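Local coordinates for putative acetyltransferase (Clostridium difficile, PDB 3DSB), which probably transfers acyl groups other than aminoacyl groups, as a member of the GNAT acetyltransferase family, at residues A[75-88]-A[112-125]. Sequence-based numbering, arbitrary orientation. Where two conformers were deposited one is given.
Sequences EWSDWRNGNFLWIQ and ICDKDENIVGMRLY. With BET (trimethyl glycine), chain D; BET (trimethyl glycine), chain F.
E75 OE1 stands 4.2 Å from R123 NH1, beyond a salt bridge, and takes W86 NE1 on its anti lone pair; OE2 is hydrogen-bonded to Y125 OH of the second subunit. S77 OG donates to a carboxylate oxygen of trimethyl glycine, 2.8 Å from OG to O. R80 lays its CD 4.0 Å from V120 CG2, its guanidinium edge facing the ligand's N-methyl C2. At N83 the parallel pairing of strands 82-88 and 119-125 begins: N83 N donates to N118 O and N83 O accepts from V120 N. The F84 ring is sandwiched. V120 CG2 sits over one face, 3.9 Å from the centroid; on the opposite face the R123 guanidinium stacks nearly flat (planes 16° apart), a cation-pi contact, its edge meeting N-methyl C1. R123 runs extended from CG to NE (chi2 174°, chi3 169°), reaching past W86 to F84, and NE salt-bridges E151 of the second subunit. Joined through helix 101-115, the strands form a right-handed beta-alpha-beta crossover of the GNAT fold; L85 packs against C113 of that helix. W86 takes R123 CB over its six-membered ring, 3.5 Å from the centroid. I87 CD1 meets the selenomethionine methyl, M122 CE, at 3.6 Å. One water bridges I87 O, Q88 OE1 and Y125 N; Q88 NE2 is hydrogen-bonded to T73 OG1.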
loop_
_atom_site.group_PDB
_atom_site.type_symbol
_atom_site.label_atom_id
_atom_site.label_comp_id
_atom_site.label_asym_id
_atom_site.label_seq_id
_atom_site.Cartn_x
_atom_site.Cartn_y
_atom_site.Cartn_z
ATOM N N GLU A 75 1.408 0.843 -4.634
ATOM C CA GLU A 75 2.279 -0.183 -4.064
ATOM C C GLU A 75 3.181 -0.713 -5.164
ATOM O O GLU A 75 2.704 -1.341 -6.112
ATOM C CB GLU A 75 1.434 -1.359 -3.557
ATOM C CG GLU A 75 2.299 -2.549 -3.114
ATOM C CD GLU A 75 1.531 -3.869 -2.989
ATOM O OE1 GLU A 75 0.284 -3.862 -2.942
ATOM O OE2 GLU A 75 2.204 -4.919 -2.967
ATOM N N TRP A 76 4.496 -0.458 -5.051
ATOM C CA TRP A 76 5.419 -0.978 -6.065
ATOM C C TRP A 76 5.563 -2.491 -5.882
ATOM O O TRP A 76 5.823 -2.958 -4.770
ATOM C CB TRP A 76 6.795 -0.319 -5.936
ATOM C CG TRP A 76 7.730 -0.790 -7.030
ATOM C CD1 TRP A 76 8.798 -1.635 -6.888
ATOM C CD2 TRP A 76 7.632 -0.479 -8.427
ATOM N NE1 TRP A 76 9.386 -1.868 -8.136
ATOM C CE2 TRP A 76 8.683 -1.165 -9.088
ATOM C CE3 TRP A 76 6.749 0.316 -9.188
ATOM C CZ2 TRP A 76 8.879 -1.061 -10.471
ATOM C CZ3 TRP A 76 6.963 0.419 -10.564
ATOM C CH2 TRP A 76 8.006 -0.260 -11.187
ATOM N N SER A 77 5.437 -3.224 -6.984
ATOM C CA SER A 77 5.749 -4.637 -7.013
ATOM C C SER A 77 7.079 -4.864 -7.730
ATOM O O SER A 77 7.173 -4.670 -8.957
ATOM C CB SER A 77 4.642 -5.428 -7.734
ATOM O OG SER A 77 5.037 -6.792 -7.932
ATOM N N ASP A 78 8.100 -5.290 -6.972
ATOM C CA ASP A 78 9.365 -5.650 -7.593
ATOM C C ASP A 78 9.252 -6.914 -8.411
ATOM O O ASP A 78 9.812 -6.971 -9.537
ATOM C CB ASP A 78 10.501 -5.732 -6.561
ATOM C CG ASP A 78 10.167 -6.567 -5.318
ATOM O OD1 ASP A 78 9.059 -7.116 -5.217
ATOM O OD2 ASP A 78 11.066 -6.677 -4.453
ATOM N N TRP A 79 8.452 -7.880 -7.926
ATOM C CA TRP A 79 8.267 -9.120 -8.700
ATOM C C TRP A 79 7.654 -8.894 -10.078
ATOM O O TRP A 79 7.989 -9.600 -11.028
ATOM C CB TRP A 79 7.370 -10.110 -7.954
ATOM C CG TRP A 79 7.976 -10.659 -6.708
ATOM C CD1 TRP A 79 9.129 -10.255 -6.078
ATOM C CD2 TRP A 79 7.417 -11.711 -5.904
ATOM N NE1 TRP A 79 9.328 -11.013 -4.933
ATOM C CE2 TRP A 79 8.306 -11.930 -4.817
ATOM C CE3 TRP A 79 6.278 -12.538 -6.042
ATOM C CZ2 TRP A 79 8.070 -12.914 -3.852
ATOM C CZ3 TRP A 79 6.039 -13.497 -5.093
ATOM C CH2 TRP A 79 6.931 -13.692 -4.009
ATOM N N ARG A 80 6.759 -7.909 -10.179
ATOM C CA ARG A 80 6.016 -7.650 -11.411
ATOM C C ARG A 80 6.542 -6.416 -12.168
ATOM O O ARG A 80 6.045 -6.130 -13.256
ATOM C CB ARG A 80 4.506 -7.504 -11.096
ATOM C CG ARG A 80 3.824 -8.749 -10.520
ATOM C CD ARG A 80 2.376 -8.413 -10.091
ATOM N NE ARG A 80 1.715 -9.543 -9.419
ATOM C CZ ARG A 80 1.074 -10.529 -10.058
ATOM N NH1 ARG A 80 1.004 -10.525 -11.387
ATOM N NH2 ARG A 80 0.511 -11.526 -9.376
ATOM N N ASN A 81 7.497 -5.687 -11.586
ATOM C CA ASN A 81 8.034 -4.458 -12.179
ATOM C C ASN A 81 6.916 -3.479 -12.547
ATOM O O ASN A 81 6.871 -2.907 -13.662
ATOM C CB ASN A 81 8.900 -4.774 -13.402
ATOM C CG ASN A 81 9.648 -3.573 -13.905
ATOM O OD1 ASN A 81 10.108 -2.727 -13.131
ATOM N ND2 ASN A 81 9.833 -3.530 -15.222
ATOM N N GLY A 82 6.034 -3.232 -11.576
ATOM C CA GLY A 82 4.938 -2.285 -11.823
ATOM C C GLY A 82 4.237 -1.926 -10.531
ATOM O O GLY A 82 4.555 -2.491 -9.477
ATOM N N ASN A 83 3.249 -1.026 -10.628
ATOM C CA ASN A 83 2.523 -0.548 -9.449
ATOM C C ASN A 83 1.148 -1.170 -9.372
ATOM O O ASN A 83 0.462 -1.287 -10.413
ATOM C CB ASN A 83 2.280 0.953 -9.505
ATOM C CG ASN A 83 3.444 1.758 -9.021
ATOM O OD1 ASN A 83 4.004 2.580 -9.796
ATOM N ND2 ASN A 83 3.852 1.556 -7.800
ATOM N N PHE A 84 0.721 -1.512 -8.151
ATOM C CA PHE A 84 -0.709 -1.627 -7.887
ATOM C C PHE A 84 -1.192 -0.261 -7.473
ATOM O O PHE A 84 -0.514 0.466 -6.735
ATOM C CB PHE A 84 -0.924 -2.566 -6.714
ATOM C CG PHE A 84 -0.683 -3.999 -7.040
ATOM C CD1 PHE A 84 -1.681 -4.775 -7.640
ATOM C CD2 PHE A 84 0.544 -4.595 -6.731
ATOM C CE1 PHE A 84 -1.476 -6.107 -7.930
ATOM C CE2 PHE A 84 0.776 -5.944 -7.032
ATOM C CZ PHE A 84 -0.246 -6.704 -7.627
ATOM N N LEU A 85 -2.376 0.096 -7.957
ATOM C CA LEU A 85 -3.033 1.288 -7.498
ATOM C C LEU A 85 -4.034 0.892 -6.395
ATOM O O LEU A 85 -4.837 -0.038 -6.619
ATOM C CB LEU A 85 -3.701 1.948 -8.709
ATOM C CG LEU A 85 -4.406 3.287 -8.592
ATOM C CD1 LEU A 85 -4.229 4.083 -9.881
ATOM C CD2 LEU A 85 -5.870 3.104 -8.283
ATOM N N TRP A 86 -3.946 1.539 -5.224
ATOM C CA TRP A 86 -4.850 1.203 -4.102
ATOM C C TRP A 86 -5.810 2.367 -3.893
ATOM O O TRP A 86 -5.397 3.460 -3.518
ATOM C CB TRP A 86 -4.052 0.987 -2.808
ATOM C CG TRP A 86 -3.356 -0.302 -2.742
ATOM C CD1 TRP A 86 -2.207 -0.671 -3.387
ATOM C CD2 TRP A 86 -3.841 -1.488 -2.070
ATOM N NE1 TRP A 86 -1.887 -1.995 -3.079
ATOM C CE2 TRP A 86 -2.864 -2.508 -2.256
ATOM C CE3 TRP A 86 -4.927 -1.745 -1.222
ATOM C CZ2 TRP A 86 -3.012 -3.797 -1.710
ATOM C CZ3 TRP A 86 -5.080 -3.024 -0.705
ATOM C CH2 TRP A 86 -4.118 -4.025 -0.927
ATOM N N ILE A 87 -7.099 2.131 -4.131
ATOM C CA ILE A 87 -8.116 3.190 -3.910
ATOM C C ILE A 87 -8.367 3.256 -2.420
ATOM O O ILE A 87 -8.767 2.238 -1.816
ATOM C CB ILE A 87 -9.431 2.880 -4.678
ATOM C CG1 ILE A 87 -9.151 2.866 -6.186
ATOM C CG2 ILE A 87 -10.533 3.884 -4.304
ATOM C CD1 ILE A 87 -10.320 2.364 -7.020
ATOM N N GLN A 88 -8.186 4.429 -1.830
ATOM C CA GLN A 88 -8.298 4.634 -0.381
ATOM C C GLN A 88 -9.564 5.341 0.052
ATOM O O GLN A 88 -9.996 5.203 1.186
ATOM C CB GLN A 88 -7.094 5.422 0.164
ATOM C CG GLN A 88 -5.748 4.788 -0.143
ATOM C CD GLN A 88 -5.510 3.412 0.475
ATOM O OE1 GLN A 88 -6.335 2.906 1.258
ATOM N NE2 GLN A 88 -4.369 2.791 0.106
ATOM N N ILE A 112 -7.599 4.565 -16.016
ATOM C CA ILE A 112 -6.174 4.863 -15.790
ATOM C C ILE A 112 -5.385 3.550 -15.673
ATOM O O ILE A 112 -4.316 3.391 -16.282
ATOM C CB ILE A 112 -5.934 5.731 -14.511
ATOM C CG1 ILE A 112 -6.361 7.191 -14.776
ATOM C CG2 ILE A 112 -4.493 5.629 -13.991
ATOM C CD1 ILE A 112 -6.383 8.039 -13.511
ATOM N N CYS A 113 -5.937 2.587 -14.923
ATOM C CA CYS A 113 -5.212 1.311 -14.713
ATOM C C CYS A 113 -5.111 0.509 -16.022
ATOM O O CYS A 113 -4.049 -0.049 -16.345
ATOM C CB CYS A 113 -5.922 0.472 -13.644
ATOM S SG CYS A 113 -5.791 1.240 -12.008
ATOM N N ASP A 114 -6.177 0.495 -16.797
ATOM C CA ASP A 114 -6.187 -0.337 -17.986
ATOM C C ASP A 114 -5.293 0.273 -19.075
ATOM O O ASP A 114 -4.682 -0.451 -19.870
ATOM C CB ASP A 114 -7.620 -0.512 -18.481
ATOM C CG ASP A 114 -8.407 -1.525 -17.634
ATOM O OD1 ASP A 114 -7.790 -2.418 -16.976
ATOM O OD2 ASP A 114 -9.645 -1.452 -17.664
ATOM N N LYS A 115 -5.153 1.588 -19.074
ATOM C CA LYS A 115 -4.375 2.256 -20.145
ATOM C C LYS A 115 -2.878 2.338 -19.847
ATOM O O LYS A 115 -2.048 2.691 -20.722
ATOM C CB LYS A 115 -4.910 3.676 -20.377
ATOM C CG LYS A 115 -6.317 3.746 -20.939
ATOM C CD LYS A 115 -6.427 3.248 -22.382
ATOM C CE LYS A 115 -7.884 3.381 -22.855
ATOM N NZ LYS A 115 -8.176 2.795 -24.215
ATOM N N ASP A 116 -2.498 2.087 -18.606
ATOM C CA ASP A 116 -1.099 2.209 -18.251
ATOM C C ASP A 116 -0.486 0.818 -18.079
ATOM O O ASP A 116 -0.804 0.101 -17.141
ATOM C CB ASP A 116 -1.004 2.992 -16.947
ATOM C CG ASP A 116 0.437 3.246 -16.508
ATOM O OD1 ASP A 116 1.389 2.556 -16.968
ATOM O OD2 ASP A 116 0.601 4.107 -15.623
ATOM N N GLU A 117 0.368 0.411 -19.011
ATOM C CA GLU A 117 0.862 -0.952 -18.973
ATOM C C GLU A 117 1.739 -1.228 -17.735
ATOM O O GLU A 117 2.011 -2.403 -17.415
ATOM C CB GLU A 117 1.565 -1.365 -20.293
ATOM C CG GLU A 117 2.828 -0.629 -20.578
ATOM C CD GLU A 117 3.517 -1.081 -21.899
ATOM O OE1 GLU A 117 2.904 -0.983 -22.968
ATOM O OE2 GLU A 117 4.673 -1.500 -21.842
ATOM N N ASN A 118 2.135 -0.168 -17.026
ATOM C CA ASN A 118 2.959 -0.318 -15.821
ATOM C C ASN A 118 2.138 -0.380 -14.543
ATOM O O ASN A 118 2.698 -0.427 -13.461
ATOM C CB ASN A 118 3.971 0.823 -15.688
ATOM C CG ASN A 118 4.617 1.188 -17.014
ATOM O OD1 ASN A 118 5.510 0.472 -17.495
ATOM N ND2 ASN A 118 4.157 2.315 -17.633
ATOM N N ILE A 119 0.817 -0.347 -14.678
ATOM C CA ILE A 119 -0.047 -0.618 -13.521
ATOM C C ILE A 119 -0.483 -2.069 -13.630
ATOM O O ILE A 119 -1.037 -2.507 -14.662
ATOM C CB ILE A 119 -1.275 0.327 -13.494
ATOM C CG1 ILE A 119 -0.765 1.738 -13.131
ATOM C CG2 ILE A 119 -2.296 -0.200 -12.459
ATOM C CD1 ILE A 119 -1.829 2.840 -13.118
ATOM N N VAL A 120 -0.188 -2.842 -12.587
ATOM C CA VAL A 120 -0.395 -4.280 -12.669
ATOM C C VAL A 120 -1.672 -4.776 -11.985
ATOM O O VAL A 120 -2.022 -5.947 -12.088
ATOM C CB VAL A 120 0.864 -5.048 -12.161
ATOM C CG1 VAL A 120 2.048 -4.754 -13.089
ATOM C CG2 VAL A 120 1.211 -4.605 -10.747
ATOM N N GLY A 121 -2.372 -3.873 -11.320
ATOM C CA GLY A 121 -3.594 -4.246 -10.640
ATOM C C GLY A 121 -4.165 -3.046 -9.899
ATOM O O GLY A 121 -3.502 -2.009 -9.783
HETATM N N MSE A 122 -5.397 -3.201 -9.405
HETATM C CA MSE A 122 -6.097 -2.128 -8.706
HETATM C C MSE A 122 -6.751 -2.771 -7.516
HETATM O O MSE A 122 -7.471 -3.769 -7.672
HETATM C CB MSE A 122 -7.159 -1.477 -9.622
HETATM C CG MSE A 122 -7.772 -0.250 -9.024
HETATM SE SE MSE A 122 -9.102 0.464 -10.257
HETATM C CE MSE A 122 -10.676 -0.365 -9.411
ATOM N N ARG A 123 -6.466 -2.250 -6.319
ATOM C CA ARG A 123 -6.875 -2.910 -5.085
ATOM C C ARG A 123 -7.489 -1.964 -4.085
ATOM O O ARG A 123 -7.328 -0.769 -4.218
ATOM C CB ARG A 123 -5.673 -3.621 -4.463
ATOM C CG ARG A 123 -5.246 -4.827 -5.279
ATOM C CD ARG A 123 -3.962 -5.465 -4.764
ATOM N NE ARG A 123 -3.804 -6.751 -5.436
ATOM C CZ ARG A 123 -2.745 -7.535 -5.284
ATOM N NH1 ARG A 123 -1.766 -7.155 -4.483
ATOM N NH2 ARG A 123 -2.691 -8.682 -5.955
ATOM N N LEU A 124 -8.196 -2.509 -3.095
ATOM C CA LEU A 124 -8.595 -1.698 -1.954
ATOM C C LEU A 124 -8.775 -2.628 -0.772
ATOM O O LEU A 124 -8.941 -3.862 -0.945
ATOM C CB LEU A 124 -9.851 -0.845 -2.227
ATOM C CG LEU A 124 -11.156 -1.572 -2.567
ATOM C CD1 LEU A 124 -11.845 -2.179 -1.337
ATOM C CD2 LEU A 124 -12.130 -0.620 -3.294
ATOM N N TYR A 125 -8.775 -2.066 0.435
ATOM C CA TYR A 125 -9.201 -2.860 1.634
ATOM C C TYR A 125 -10.385 -2.149 2.278
ATOM O O TYR A 125 -10.477 -0.909 2.240
ATOM C CB TYR A 125 -8.033 -3.153 2.636
ATOM C CG TYR A 125 -7.354 -1.897 3.195
ATOM C CD1 TYR A 125 -7.866 -1.266 4.345
ATOM C CD2 TYR A 125 -6.258 -1.303 2.548
ATOM C CE1 TYR A 125 -7.306 -0.074 4.850
ATOM C CE2 TYR A 125 -5.653 -0.145 3.080
ATOM C CZ TYR A 125 -6.208 0.482 4.208
ATOM O OH TYR A 125 -5.696 1.674 4.743
HETATM N N BET D . 0.868 -10.032 -5.722
HETATM C CA BET D . 1.850 -9.044 -6.283
HETATM C C BET D . 3.339 -9.357 -6.264
HETATM O O BET D . 4.186 -8.464 -5.912
HETATM O OXT BET D . 3.666 -10.477 -6.741
HETATM C C1 BET D . 0.234 -9.410 -4.573
HETATM C C2 BET D . -0.195 -10.402 -6.666
HETATM C C3 BET D . 1.497 -11.284 -5.279
HETATM N N BET F . -6.941 3.139 8.522
HETATM C CA BET F . -5.982 4.232 8.212
HETATM C C BET F . -6.491 5.506 7.586
HETATM O O BET F . -5.923 6.118 6.565
HETATM O OXT BET F . -7.398 5.964 8.292
HETATM C C1 BET F . -6.727 2.564 9.859
HETATM C C2 BET F . -8.353 3.522 8.373
HETATM C C3 BET F . -6.577 2.098 7.571
HETATM O O HOH W 1 7.594 -0.400 -14.915
HETATM O O HOH W 2 3.680 2.288 -12.623
HETATM O O HOH W 3 -7.781 0.611 0.203
HETATM O O HOH W 4 -8.139 3.428 3.212
#